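Local coordinates for pantothenate kinase (Coxiella burnetii, PDB 3TQC), which catalyses the ATP-dependent phosphorylation of pantothenate to 4'-phosphopantothenate, the first step of coenzyme A biosynthesis, at residues L40-G45 with L115-P120. Residues are numbered along the deposited sequence; the frame is centred on the assembly and turned at random.
Sequences LDKLQG and LLSRWP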
# COMPACT_ATOMS: atom_id res chain seq x y z
N LEU B 40 -30.87 -9.42 -9.84
CA LEU B 40 -31.88 -8.39 -10.09
C LEU B 40 -32.56 -7.95 -8.79
O LEU B 40 -32.69 -6.76 -8.52
CB LEU B 40 -32.93 -8.87 -11.12
CG LEU B 40 -32.66 -8.54 -12.60
CD1 LEU B 40 -31.34 -9.09 -13.08
CD2 LEU B 40 -33.77 -9.06 -13.48
N ASP B 41 -32.96 -8.93 -7.97
CA ASP B 41 -33.53 -8.66 -6.66
C ASP B 41 -32.57 -7.84 -5.75
O ASP B 41 -32.98 -6.83 -5.19
CB ASP B 41 -33.94 -9.97 -5.97
CG ASP B 41 -34.28 -9.78 -4.50
OD1 ASP B 41 -33.35 -9.68 -3.67
OD2 ASP B 41 -35.49 -9.76 -4.19
N LYS B 42 -31.32 -8.29 -5.63
CA LYS B 42 -30.33 -7.59 -4.79
C LYS B 42 -29.98 -6.18 -5.29
O LYS B 42 -29.65 -5.31 -4.50
CB LYS B 42 -29.03 -8.40 -4.67
CG LYS B 42 -29.19 -9.67 -3.87
CD LYS B 42 -27.88 -10.25 -3.40
CE LYS B 42 -28.10 -11.61 -2.75
NZ LYS B 42 -26.81 -12.23 -2.40
N LEU B 43 -30.08 -5.98 -6.60
CA LEU B 43 -29.79 -4.70 -7.24
C LEU B 43 -30.96 -3.72 -7.23
O LEU B 43 -30.78 -2.57 -7.67
CB LEU B 43 -29.33 -4.94 -8.68
CG LEU B 43 -27.95 -5.59 -8.79
CD1 LEU B 43 -27.78 -6.31 -10.11
CD2 LEU B 43 -26.86 -4.54 -8.59
N GLN B 44 -32.13 -4.14 -6.76
CA GLN B 44 -33.31 -3.25 -6.69
C GLN B 44 -32.97 -1.87 -6.15
O GLN B 44 -32.34 -1.74 -5.09
CB GLN B 44 -34.41 -3.85 -5.80
CG GLN B 44 -35.33 -4.80 -6.50
CD GLN B 44 -36.30 -5.44 -5.54
OE1 GLN B 44 -37.50 -5.23 -5.61
NE2 GLN B 44 -35.77 -6.24 -4.61
N GLY B 45 -33.42 -0.84 -6.87
CA GLY B 45 -33.13 0.56 -6.52
C GLY B 45 -31.88 1.08 -7.20
O GLY B 45 -31.74 2.29 -7.41
N LEU B 115 -23.38 -7.77 -6.50
CA LEU B 115 -22.78 -8.67 -7.48
C LEU B 115 -21.71 -9.58 -6.90
O LEU B 115 -21.69 -10.76 -7.19
CB LEU B 115 -22.18 -7.88 -8.64
CG LEU B 115 -23.19 -7.18 -9.56
CD1 LEU B 115 -22.45 -6.41 -10.67
CD2 LEU B 115 -24.14 -8.17 -10.14
N LEU B 116 -20.81 -9.04 -6.08
CA LEU B 116 -19.78 -9.86 -5.48
C LEU B 116 -20.37 -10.98 -4.63
O LEU B 116 -19.76 -12.04 -4.53
CB LEU B 116 -18.81 -9.03 -4.65
CG LEU B 116 -17.82 -8.20 -5.48
CD1 LEU B 116 -17.03 -7.27 -4.60
CD2 LEU B 116 -16.90 -9.12 -6.23
N SER B 117 -21.55 -10.77 -4.07
CA SER B 117 -22.15 -11.73 -3.16
C SER B 117 -22.69 -12.96 -3.90
O SER B 117 -22.96 -13.97 -3.27
CB SER B 117 -23.25 -11.06 -2.33
OG SER B 117 -24.48 -11.06 -3.00
N ARG B 118 -22.86 -12.88 -5.22
CA ARG B 118 -23.38 -14.01 -6.00
C ARG B 118 -22.45 -15.22 -6.06
O ARG B 118 -22.91 -16.32 -6.36
CB ARG B 118 -23.70 -13.57 -7.44
CG ARG B 118 -22.49 -13.51 -8.38
CD ARG B 118 -22.69 -12.54 -9.56
NE ARG B 118 -23.81 -12.89 -10.44
CZ ARG B 118 -23.76 -13.72 -11.48
NH1 ARG B 118 -22.65 -14.38 -11.79
NH2 ARG B 118 -24.85 -13.93 -12.20
N TRP B 119 -21.16 -15.04 -5.80
CA TRP B 119 -20.20 -16.15 -5.85
C TRP B 119 -20.08 -16.89 -4.53
O TRP B 119 -19.82 -16.28 -3.50
CB TRP B 119 -18.83 -15.65 -6.31
CG TRP B 119 -18.78 -15.51 -7.76
CD1 TRP B 119 -18.66 -16.51 -8.68
CD2 TRP B 119 -18.90 -14.31 -8.49
NE1 TRP B 119 -18.68 -15.99 -9.94
CE2 TRP B 119 -18.83 -14.64 -9.86
CE3 TRP B 119 -19.07 -12.98 -8.13
CZ2 TRP B 119 -18.91 -13.69 -10.86
CZ3 TRP B 119 -19.15 -12.03 -9.13
CH2 TRP B 119 -19.06 -12.39 -10.47
N PRO B 120 -20.23 -18.22 -4.57
CA PRO B 120 -20.32 -18.98 -3.33
C PRO B 120 -19.04 -19.01 -2.49
O PRO B 120 -19.10 -19.41 -1.33
CB PRO B 120 -20.71 -20.40 -3.81
CG PRO B 120 -20.23 -20.48 -5.19
CD PRO B 120 -20.38 -19.10 -5.75
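K42, on the short helix 37-42, and L43, the residue after it in the chain, meet S117 and L115. The two backbones stay well apart, with the CA atoms of L43 and L115 8.1 Å from each other, so side chains alone bridge the gap. L115 lies on helix 105-116, the one that follows the P-loop of this P-loop kinase fold; the chain bends through a type I beta turn from L116 to W119, and one residue earlier R118 N bonds to L115 O. In 40-45, Q44 NE2 reaches back to D41 O at 2.9 Å, an oxygen that also accepts from Q44 N.

K42 carries the polar half of the contact. Its CB points at the other segment and the chain runs extended beyond CG (chi2 to chi4 all near 180°), which takes NZ across to donate a hydrogen bond to S117 OG at 2.7 Å. S117 OG sits between its own backbone N and carbonyl carbon (chi1 86°), and there it is also hydrogen-bonded to A114 O, three residues back, on helix 105-116. The hydroxyl is thus tied both to A114 O and to the lysine.

Beside this bond lies the apolar half. The side chains of L43 and L115 cross at about a right angle, and both are buried: L43 also packs on V111 and A114, while L115 reaches L35 and, on helix 52-84, Y59 and S63. R118 adds a salt bridge from NH2 to D39, just ahead of the first segment. Between the leucines, the touch is a light one of methyl on methyl, L43 CD1 against L115 CD2 at 4.1 Å.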